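Local atomic coordinates of putative hydroxymethylglutaryl-CoA synthase (Streptococcus mutans, PDB entry 3SQZ), a protein that binds coenzyme A and probably condenses acetyl-CoA with acetoacetyl-CoA to 3-hydroxy-3-methylglutaryl-CoA, as thiolase-fold HMG-CoA synthases do. Residues 111-116 against 310-315; 86-91 against 172-177; 265-270 against 339-344. All coordinates share one frame; numbering follows the deposited sequence.

Contact 1 (111-116 against 310-315)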
# COMPACT_ATOMS: atom_id res chain seq x y z
N ALA A 111 8.04 -4.61 -2.31
CA ALA A 111 7.09 -5.44 -1.57
C ALA A 111 5.84 -5.60 -2.42
O ALA A 111 5.27 -4.61 -2.89
CB ALA A 111 6.75 -4.76 -0.25
N THR A 112 5.44 -6.85 -2.67
CA THR A 112 4.29 -7.09 -3.52
C THR A 112 3.77 -8.50 -3.31
O THR A 112 4.52 -9.39 -2.89
CB THR A 112 4.62 -6.87 -5.02
OG1 THR A 112 3.43 -6.93 -5.80
CG2 THR A 112 5.60 -7.94 -5.54
N GLU A 113 2.50 -8.71 -3.63
CA GLU A 113 1.96 -10.05 -3.83
C GLU A 113 1.35 -10.16 -5.23
O GLU A 113 0.56 -11.07 -5.49
CB GLU A 113 0.95 -10.43 -2.73
CG GLU A 113 -0.20 -9.46 -2.57
CD GLU A 113 -1.26 -9.97 -1.61
OE1 GLU A 113 -1.97 -10.93 -1.97
OE2 GLU A 113 -1.39 -9.39 -0.49
N SER A 114 1.76 -9.25 -6.12
CA SER A 114 1.24 -9.20 -7.49
C SER A 114 2.39 -9.33 -8.49
O SER A 114 2.41 -8.68 -9.53
CB SER A 114 0.53 -7.85 -7.72
OG SER A 114 -0.52 -7.65 -6.79
N SER A 115 3.35 -10.19 -8.17
CA SER A 115 4.55 -10.32 -8.99
C SER A 115 4.27 -10.77 -10.41
O SER A 115 3.27 -11.45 -10.68
CB SER A 115 5.55 -11.27 -8.33
OG SER A 115 5.03 -12.58 -8.23
N VAL A 116 5.15 -10.36 -11.31
CA VAL A 116 5.02 -10.70 -12.73
C VAL A 116 6.11 -11.66 -13.21
O VAL A 116 6.13 -12.02 -14.39
CB VAL A 116 4.95 -9.43 -13.62
CG1 VAL A 116 3.68 -8.66 -13.31
CG2 VAL A 116 6.20 -8.56 -13.44
N ASN A 310 -8.49 -1.61 -2.12
CA ASN A 310 -7.41 -2.38 -1.53
C ASN A 310 -6.17 -2.34 -2.41
O ASN A 310 -6.26 -2.64 -3.61
CB ASN A 310 -7.92 -3.82 -1.39
CG ASN A 310 -7.02 -4.71 -0.57
OD1 ASN A 310 -5.96 -4.31 -0.09
ND2 ASN A 310 -7.46 -5.95 -0.40
N ILE A 311 -5.03 -1.99 -1.83
CA ILE A 311 -3.76 -2.05 -2.57
C ILE A 311 -2.76 -2.96 -1.87
O ILE A 311 -1.54 -2.82 -2.05
CB ILE A 311 -3.18 -0.64 -2.90
CG1 ILE A 311 -2.70 0.11 -1.66
CG2 ILE A 311 -4.22 0.17 -3.69
CD1 ILE A 311 -1.87 1.34 -1.99
N TYR A 312 -3.28 -3.92 -1.11
CA TYR A 312 -2.46 -4.94 -0.47
C TYR A 312 -1.27 -4.33 0.30
O TYR A 312 -1.50 -3.62 1.30
CB TYR A 312 -2.02 -6.02 -1.47
CG TYR A 312 -3.11 -6.92 -2.06
CD1 TYR A 312 -4.28 -7.25 -1.36
CD2 TYR A 312 -2.91 -7.51 -3.31
CE1 TYR A 312 -5.22 -8.13 -1.91
CE2 TYR A 312 -3.83 -8.38 -3.86
CZ TYR A 312 -4.98 -8.68 -3.16
OH TYR A 312 -5.91 -9.55 -3.70
N THR A 313 -0.03 -4.60 -0.11
CA THR A 313 1.13 -4.14 0.66
C THR A 313 1.13 -2.65 0.95
O THR A 313 1.63 -2.22 1.99
CB THR A 313 2.48 -4.50 -0.02
OG1 THR A 313 2.55 -3.89 -1.32
CG2 THR A 313 2.68 -6.02 -0.11
N GLY A 314 0.62 -1.85 0.03
CA GLY A 314 0.68 -0.42 0.21
C GLY A 314 -0.41 0.16 1.09
O GLY A 314 -0.35 1.34 1.42
N SER A 315 -1.38 -0.64 1.50
CA SER A 315 -2.58 -0.06 2.10
C SER A 315 -2.34 0.65 3.43
O SER A 315 -2.86 1.74 3.64
CB SER A 315 -3.69 -1.10 2.23
OG SER A 315 -3.33 -2.07 3.19
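Tyr312 and Glu113 stack across this contact, ring against carboxylate. In an Asx turn, OD1 of Asn310 accepts from N of Tyr312 at 2.9 Å, the N-H reaching it from above the carbonyl plane. The carboxylate of Glu113 lies over one face of the Tyr312 ring, the planes 14° apart. Glu113 CD sits off-centre, toward the rim at CD2 (3.4 Å), and OE2 stands 3.4 Å from CG. With chi1 at 56°, CG of Glu113 lies between its own backbone N and carbonyl carbon, and the rest of the chain runs extended across the ring. Ser114 OG, hydrogen-bonded to Asp173, comes to the edge of the same ring, 4.2 Å from CD2. Thr313 follows, its methyl CG2 3.9 Å from N of Thr112 and its OG1 3.2 Å from O of Ala111, while that hydroxyl is hydrogen-bonded to Asp173. On the facing loop, OG1 of Thr112 closes an ST turn by accepting from N of Ser114 and is also hydrogen-bonded to O of Ser172. Glu113 is the predicted general acid/base, and Asn310 is predicted to bind 3-hydroxy-3-methylglutaryl-CoA; the two loops meeting here are consistent with the active site of a thiolase-fold HMG-CoA synthase.

Contact 2 (86-91 against 172-177). With COA (coenzyme A), chain D.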
# COMPACT_ATOMS: atom_id res chain seq x y z
N VAL A 86 5.08 -3.24 -11.69
CA VAL A 86 6.30 -2.53 -12.04
C VAL A 86 6.05 -1.09 -12.42
O VAL A 86 6.73 -0.18 -11.95
CB VAL A 86 7.03 -3.25 -13.20
CG1 VAL A 86 8.13 -2.39 -13.78
CG2 VAL A 86 7.58 -4.58 -12.72
N THR A 87 5.06 -0.86 -13.28
CA THR A 87 4.81 0.50 -13.75
C THR A 87 4.25 1.38 -12.64
O THR A 87 4.62 2.54 -12.53
CB THR A 87 3.91 0.52 -14.98
OG1 THR A 87 2.68 -0.12 -14.67
CG2 THR A 87 4.58 -0.23 -16.12
N LEU A 88 3.37 0.82 -11.81
CA LEU A 88 2.86 1.59 -10.68
C LEU A 88 3.99 1.91 -9.70
O LEU A 88 4.08 3.03 -9.20
CB LEU A 88 1.72 0.84 -9.98
CG LEU A 88 0.43 0.69 -10.79
CD1 LEU A 88 -0.51 -0.26 -10.09
CD2 LEU A 88 -0.23 2.04 -11.05
N ALA A 89 4.86 0.93 -9.44
CA ALA A 89 5.98 1.14 -8.53
C ALA A 89 6.91 2.23 -9.06
O ALA A 89 7.28 3.16 -8.33
CB ALA A 89 6.74 -0.16 -8.30
N ALA A 90 7.25 2.16 -10.34
CA ALA A 90 8.13 3.16 -10.93
C ALA A 90 7.47 4.53 -10.91
O ALA A 90 8.13 5.54 -10.66
CB ALA A 90 8.52 2.76 -12.35
N GLY A 91 6.17 4.60 -11.19
CA GLY A 91 5.44 5.85 -11.14
C GLY A 91 5.49 6.47 -9.75
O GLY A 91 5.70 7.67 -9.59
N SER A 172 3.65 -2.13 -3.92
CA SER A 172 2.89 -2.00 -5.15
C SER A 172 2.08 -3.26 -5.39
O SER A 172 2.60 -4.37 -5.28
CB SER A 172 3.85 -1.79 -6.32
OG SER A 172 3.12 -1.61 -7.52
N ASP A 173 0.80 -3.10 -5.73
CA ASP A 173 -0.08 -4.26 -5.84
C ASP A 173 -1.34 -3.91 -6.63
O ASP A 173 -1.77 -2.75 -6.69
CB ASP A 173 -0.50 -4.77 -4.46
CG ASP A 173 0.46 -5.82 -3.90
OD1 ASP A 173 0.98 -5.61 -2.78
OD2 ASP A 173 0.66 -6.86 -4.56
N ILE A 174 -1.92 -4.96 -7.21
CA ILE A 174 -3.23 -4.88 -7.84
C ILE A 174 -4.08 -5.96 -7.20
O ILE A 174 -3.80 -7.16 -7.35
CB ILE A 174 -3.12 -5.08 -9.35
CG1 ILE A 174 -2.34 -3.91 -9.96
CG2 ILE A 174 -4.51 -5.17 -9.98
CD1 ILE A 174 -1.93 -4.12 -11.39
N ALA A 175 -5.10 -5.53 -6.46
CA ALA A 175 -5.98 -6.45 -5.76
C ALA A 175 -7.11 -6.85 -6.70
O ALA A 175 -7.95 -6.03 -7.07
CB ALA A 175 -6.51 -5.81 -4.49
N LYS A 176 -7.10 -8.12 -7.08
CA LYS A 176 -7.96 -8.65 -8.13
C LYS A 176 -8.55 -9.96 -7.60
O LYS A 176 -7.81 -10.92 -7.37
CB LYS A 176 -7.11 -8.87 -9.38
CG LYS A 176 -7.84 -9.37 -10.60
CD LYS A 176 -6.94 -9.40 -11.84
CE LYS A 176 -6.49 -8.00 -12.24
NZ LYS A 176 -5.64 -8.01 -13.46
N TYR A 177 -9.87 -9.99 -7.42
CA TYR A 177 -10.52 -11.11 -6.75
C TYR A 177 -11.40 -11.94 -7.66
O TYR A 177 -11.60 -13.13 -7.41
CB TYR A 177 -11.35 -10.64 -5.56
CG TYR A 177 -10.59 -10.18 -4.34
CD1 TYR A 177 -10.48 -11.00 -3.22
CD2 TYR A 177 -10.02 -8.92 -4.30
CE1 TYR A 177 -9.82 -10.56 -2.09
CE2 TYR A 177 -9.35 -8.48 -3.18
CZ TYR A 177 -9.25 -9.29 -2.08
OH TYR A 177 -8.59 -8.82 -0.96
N1A COA D . -26.37 -1.65 4.68
C2A COA D . -25.27 -1.50 5.45
N3A COA D . -24.38 -2.55 5.59
C4A COA D . -24.61 -3.72 4.94
C5A COA D . -25.74 -3.88 4.14
C6A COA D . -26.61 -2.87 4.00
N6A COA D . -27.77 -3.01 3.18
N7A COA D . -25.72 -5.15 3.61
C8A COA D . -24.63 -5.77 4.06
N9A COA D . -23.95 -4.86 4.91
C1B COA D . -22.64 -5.07 5.51
C2B COA D . -22.37 -5.79 6.86
O2B COA D . -23.21 -6.04 7.88
C3B COA D . -20.86 -5.65 6.96
O3B COA D . -20.18 -4.96 7.93
P3B COA D . -20.00 -5.51 9.37
O7A COA D . -18.89 -6.62 9.35
O8A COA D . -19.52 -4.27 10.19
O9A COA D . -21.31 -6.04 9.88
C4B COA D . -20.45 -5.72 5.54
O4B COA D . -21.33 -4.76 4.92
C5B COA D . -19.90 -6.93 4.86
O5B COA D . -20.98 -7.81 4.79
P1A COA D . -20.79 -9.25 4.16
O1A COA D . -19.63 -10.02 4.91
O2A COA D . -22.09 -10.02 4.23
O3A COA D . -20.36 -9.00 2.65
P2A COA D . -19.66 -10.07 1.72
O4A COA D . -20.16 -11.53 2.05
O5A COA D . -19.94 -9.74 0.27
O6A COA D . -18.08 -10.02 1.97
CBP COA D . -15.92 -9.03 2.49
CCP COA D . -17.41 -8.85 2.38
CDP COA D . -15.63 -10.06 3.52
CEP COA D . -15.26 -7.73 2.88
CAP COA D . -15.42 -9.46 1.14
OAP COA D . -15.44 -8.44 0.23
C9P COA D . -14.06 -10.12 1.19
O9P COA D . -13.89 -11.26 1.61
N8P COA D . -12.94 -9.31 0.67
C7P COA D . -11.56 -9.74 0.81
C6P COA D . -11.04 -9.63 2.23
C5P COA D . -9.54 -9.95 2.34
O5P COA D . -8.81 -9.86 1.38
N4P COA D . -9.01 -10.28 3.63
C3P COA D . -7.56 -10.48 3.79
C2P COA D . -6.81 -9.43 4.57
S1P COA D . -7.54 -8.93 6.10
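Ser172 is wedged against one turn of helix 86-91, and the close packing gathers there. Its CB meets CB of Ala89 at 3.9 Å, while OG lies 3.7 Å from CB of Leu88. The hydroxyl is anti to the backbone N (chi1 -178°), which carries it to the helix, where it is hydrogen-bonded to O of Val85, one residue before the segment. A buried hydroxyl thus finds its partner on the helix backbone. The looser part begins at Leu88 CD1, which reaches CG1 of Ile174 at 4.1 Å, the two side chains crossing at about a right angle; Ile174 is partly exposed. Beyond it the strand leaves the helix, and Tyr177, well away from the helix, contributes one hydrogen bond to coenzyme A: its OH donates to O5P of the cofactor at 2.6 Å, with the acceptor in the ring plane. The side chain of Asp173 leaves the strand away from the helix, and its carboxylate is hydrogen-bonded to Ser114. Helix and strand axes approach to 7.6 Å, their N-to-C directions 135° apart. Helix 85-94 therefore lies across strand 166-175, with Leu88, Ala89 and Ser172 also meeting Ser191 of the adjoining strand 188-198, while helix 122-129 touches Val86, Ala89 and Ala90 of the same helix.

Contact 3 (265-270 against 339-344); sequences CFHLPF and FSYGSG. With COA (coenzyme A), chain D.
The imidazole of His267 is sandwiched, in the conformer described here, between CD of Pro269, 3.4 Å above one face and offset toward the rim, and O of Tyr341, which lies over the opposite face, also toward the rim, 3.9 Å from CD2. The ring gets there because chi1 of 171° sets CG anti to the backbone N, over strand 339-342. Just before it the two segments pair as parallel strands. N of Phe339 donates to O of Cys265 at 2.9 Å and 165°, and O of Phe339 takes N of His267 at 3.1 Å through a more bent bond of 136°. Phe266 and Phe339 face the same side of the sheet and cross at about a right angle, CD1 of the first meeting CB of the second at 4.1 Å; Tyr239 of helix 232-254 packs on both. Past the strand ends the segments spread and line the coenzyme A pocket. A methyl of the pantetheine, CEP, sits over the face of Phe270, 3.5 Å from CZ, whereas the thiol S1P lies 3.9 Å from CE2 of Tyr341, whose OH is hydrogen-bonded to Asp218. C2P comes to the edge of the His267 ring. Ser343 OG, also hydrogen-bonded to Asp218, lies 3.3 Å from C3P in the conformer described; the backbone N of Ser343 is hydrogen-bonded to the 3-sulfinoalanine at position 145. His267, the predicted general acid/base, and this modified cysteine lie in the same pocket as the cofactor's thiol end, consistent with chemistry on a coenzyme A thioester.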
# COMPACT_ATOMS: atom_id res chain seq x y z
N CYS A 265 -2.51 3.95 12.78
CA CYS A 265 -2.77 3.57 11.38
C CYS A 265 -2.87 2.06 11.27
O CYS A 265 -2.12 1.33 11.92
CB CYS A 265 -1.65 4.05 10.47
SG CYS A 265 -1.56 5.84 10.30
N PHE A 266 -3.78 1.60 10.42
CA PHE A 266 -4.06 0.19 10.24
C PHE A 266 -3.95 -0.22 8.79
O PHE A 266 -4.16 0.57 7.89
CB PHE A 266 -5.48 -0.13 10.72
CG PHE A 266 -5.72 0.26 12.14
CD1 PHE A 266 -5.54 -0.65 13.16
CD2 PHE A 266 -6.10 1.56 12.46
CE1 PHE A 266 -5.74 -0.28 14.48
CE2 PHE A 266 -6.29 1.94 13.77
CZ PHE A 266 -6.12 1.02 14.79
N HIS A 267 -3.65 -1.48 8.56
CA HIS A 267 -3.76 -2.06 7.24
C HIS A 267 -5.19 -1.83 6.72
O HIS A 267 -6.14 -1.94 7.50
CB HIS A 267 -3.41 -3.55 7.32
CG HIS A 267 -3.71 -4.29 6.06
ND1 HIS A 267 -3.29 -3.84 4.83
CD2 HIS A 267 -4.39 -5.44 5.84
CE1 HIS A 267 -3.71 -4.68 3.90
NE2 HIS A 267 -4.38 -5.66 4.49
N LEU A 268 -5.34 -1.55 5.43
CA LEU A 268 -6.59 -1.05 4.86
C LEU A 268 -7.09 -1.81 3.63
O LEU A 268 -7.14 -1.27 2.52
CB LEU A 268 -6.45 0.45 4.52
CG LEU A 268 -6.82 1.41 5.64
CD1 LEU A 268 -6.27 2.80 5.38
CD2 LEU A 268 -8.33 1.45 5.76
N PRO A 269 -7.46 -3.08 3.81
CA PRO A 269 -8.05 -3.81 2.67
C PRO A 269 -9.43 -3.25 2.33
O PRO A 269 -9.85 -3.30 1.18
CB PRO A 269 -8.14 -5.25 3.18
CG PRO A 269 -8.21 -5.12 4.66
CD PRO A 269 -7.41 -3.90 5.03
N PHE A 270 -10.13 -2.74 3.34
CA PHE A 270 -11.33 -1.94 3.18
C PHE A 270 -11.50 -1.17 4.49
O PHE A 270 -11.11 -1.67 5.54
CB PHE A 270 -12.56 -2.78 2.79
CG PHE A 270 -12.88 -3.92 3.73
CD1 PHE A 270 -13.92 -3.82 4.64
CD2 PHE A 270 -12.15 -5.10 3.68
CE1 PHE A 270 -14.23 -4.88 5.49
CE2 PHE A 270 -12.45 -6.16 4.54
CZ PHE A 270 -13.50 -6.05 5.44
N PHE A 339 -0.12 -0.58 12.66
CA PHE A 339 -0.41 -2.00 12.72
C PHE A 339 -0.44 -2.59 11.33
O PHE A 339 -1.36 -2.30 10.54
CB PHE A 339 -1.77 -2.30 13.36
CG PHE A 339 -2.21 -3.74 13.17
CD1 PHE A 339 -1.55 -4.77 13.81
CD2 PHE A 339 -3.27 -4.06 12.33
CE1 PHE A 339 -1.94 -6.10 13.64
CE2 PHE A 339 -3.66 -5.38 12.16
CZ PHE A 339 -3.00 -6.40 12.82
N SER A 340 0.56 -3.40 11.02
CA SER A 340 0.65 -4.06 9.74
C SER A 340 0.15 -5.49 9.86
O SER A 340 0.41 -6.16 10.85
CB SER A 340 2.10 -4.04 9.26
OG SER A 340 2.26 -4.67 8.00
N TYR A 341 -0.59 -5.93 8.85
CA TYR A 341 -1.07 -7.31 8.77
C TYR A 341 -0.83 -7.84 7.37
O TYR A 341 -0.91 -7.11 6.38
CB TYR A 341 -2.57 -7.39 9.09
CG TYR A 341 -3.17 -8.80 9.06
CD1 TYR A 341 -3.05 -9.65 10.15
CD2 TYR A 341 -3.87 -9.26 7.94
CE1 TYR A 341 -3.61 -10.92 10.13
CE2 TYR A 341 -4.43 -10.54 7.91
CZ TYR A 341 -4.29 -11.36 9.01
OH TYR A 341 -4.83 -12.64 9.02
N GLY A 342 -0.54 -9.13 7.31
CA GLY A 342 -0.57 -9.87 6.06
C GLY A 342 -1.21 -11.21 6.33
O GLY A 342 -0.91 -11.86 7.33
N SER A 343 -2.09 -11.63 5.44
CA SER A 343 -2.73 -12.93 5.57
C SER A 343 -1.72 -14.07 5.56
O SER A 343 -0.62 -13.96 5.00
CB SER A 343 -3.74 -13.11 4.45
OG SER A 343 -4.87 -12.28 4.65
N GLY A 344 -2.10 -15.18 6.17
CA GLY A 344 -1.26 -16.35 6.15
C GLY A 344 -0.59 -16.86 7.42
O GLY A 344 -0.34 -18.06 7.46
N1A COA D . -26.37 -1.65 4.68
C2A COA D . -25.27 -1.50 5.45
N3A COA D . -24.38 -2.55 5.59
C4A COA D . -24.61 -3.72 4.94
C5A COA D . -25.74 -3.88 4.14
C6A COA D . -26.61 -2.87 4.00
N6A COA D . -27.77 -3.01 3.18
N7A COA D . -25.72 -5.15 3.61
C8A COA D . -24.63 -5.77 4.06
N9A COA D . -23.95 -4.86 4.91
C1B COA D . -22.64 -5.07 5.51
C2B COA D . -22.37 -5.79 6.86
O2B COA D . -23.21 -6.04 7.88
C3B COA D . -20.86 -5.65 6.96
O3B COA D . -20.18 -4.96 7.93
P3B COA D . -20.00 -5.51 9.37
O7A COA D . -18.89 -6.62 9.35
O8A COA D . -19.52 -4.27 10.19
O9A COA D . -21.31 -6.04 9.88
C4B COA D . -20.45 -5.72 5.54
O4B COA D . -21.33 -4.76 4.92
C5B COA D . -19.90 -6.93 4.86
O5B COA D . -20.98 -7.81 4.79
P1A COA D . -20.79 -9.25 4.16
O1A COA D . -19.63 -10.02 4.91
O2A COA D . -22.09 -10.02 4.23
O3A COA D . -20.36 -9.00 2.65
P2A COA D . -19.66 -10.07 1.72
O4A COA D . -20.16 -11.53 2.05
O5A COA D . -19.94 -9.74 0.27
O6A COA D . -18.08 -10.02 1.97
CBP COA D . -15.92 -9.03 2.49
CCP COA D . -17.41 -8.85 2.38
CDP COA D . -15.63 -10.06 3.52
CEP COA D . -15.26 -7.73 2.88
CAP COA D . -15.42 -9.46 1.14
OAP COA D . -15.44 -8.44 0.23
C9P COA D . -14.06 -10.12 1.19
O9P COA D . -13.89 -11.26 1.61
N8P COA D . -12.94 -9.31 0.67
C7P COA D . -11.56 -9.74 0.81
C6P COA D . -11.04 -9.63 2.23
C5P COA D . -9.54 -9.95 2.34
O5P COA D . -8.81 -9.86 1.38
N4P COA D . -9.01 -10.28 3.63
C3P COA D . -7.56 -10.48 3.79
C2P COA D . -6.81 -9.43 4.57
S1P COA D . -7.54 -8.93 6.10

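Overall arrangement
All three contacts are buried, but they do different work. Contact 3 is true sheet pairing, at the edge strand 263-266; contact 2 lays a helix across the same sheet through small and apolar groups; contact 1 joins two loops by a carboxylate-ring stack. Asp173 of contact 2 links the first two through its hydrogen bond with Ser114. Ser315 OG of contact 1, in the conformer described, is probably hydrogen-bonded to N of Leu268 of contact 3. Contacts 2 and 3 have centres about 17 Å apart and do not touch, yet both reach coenzyme A, by Tyr177 and by Phe270 and Tyr341. Contact 1 lies nearest the chain centre.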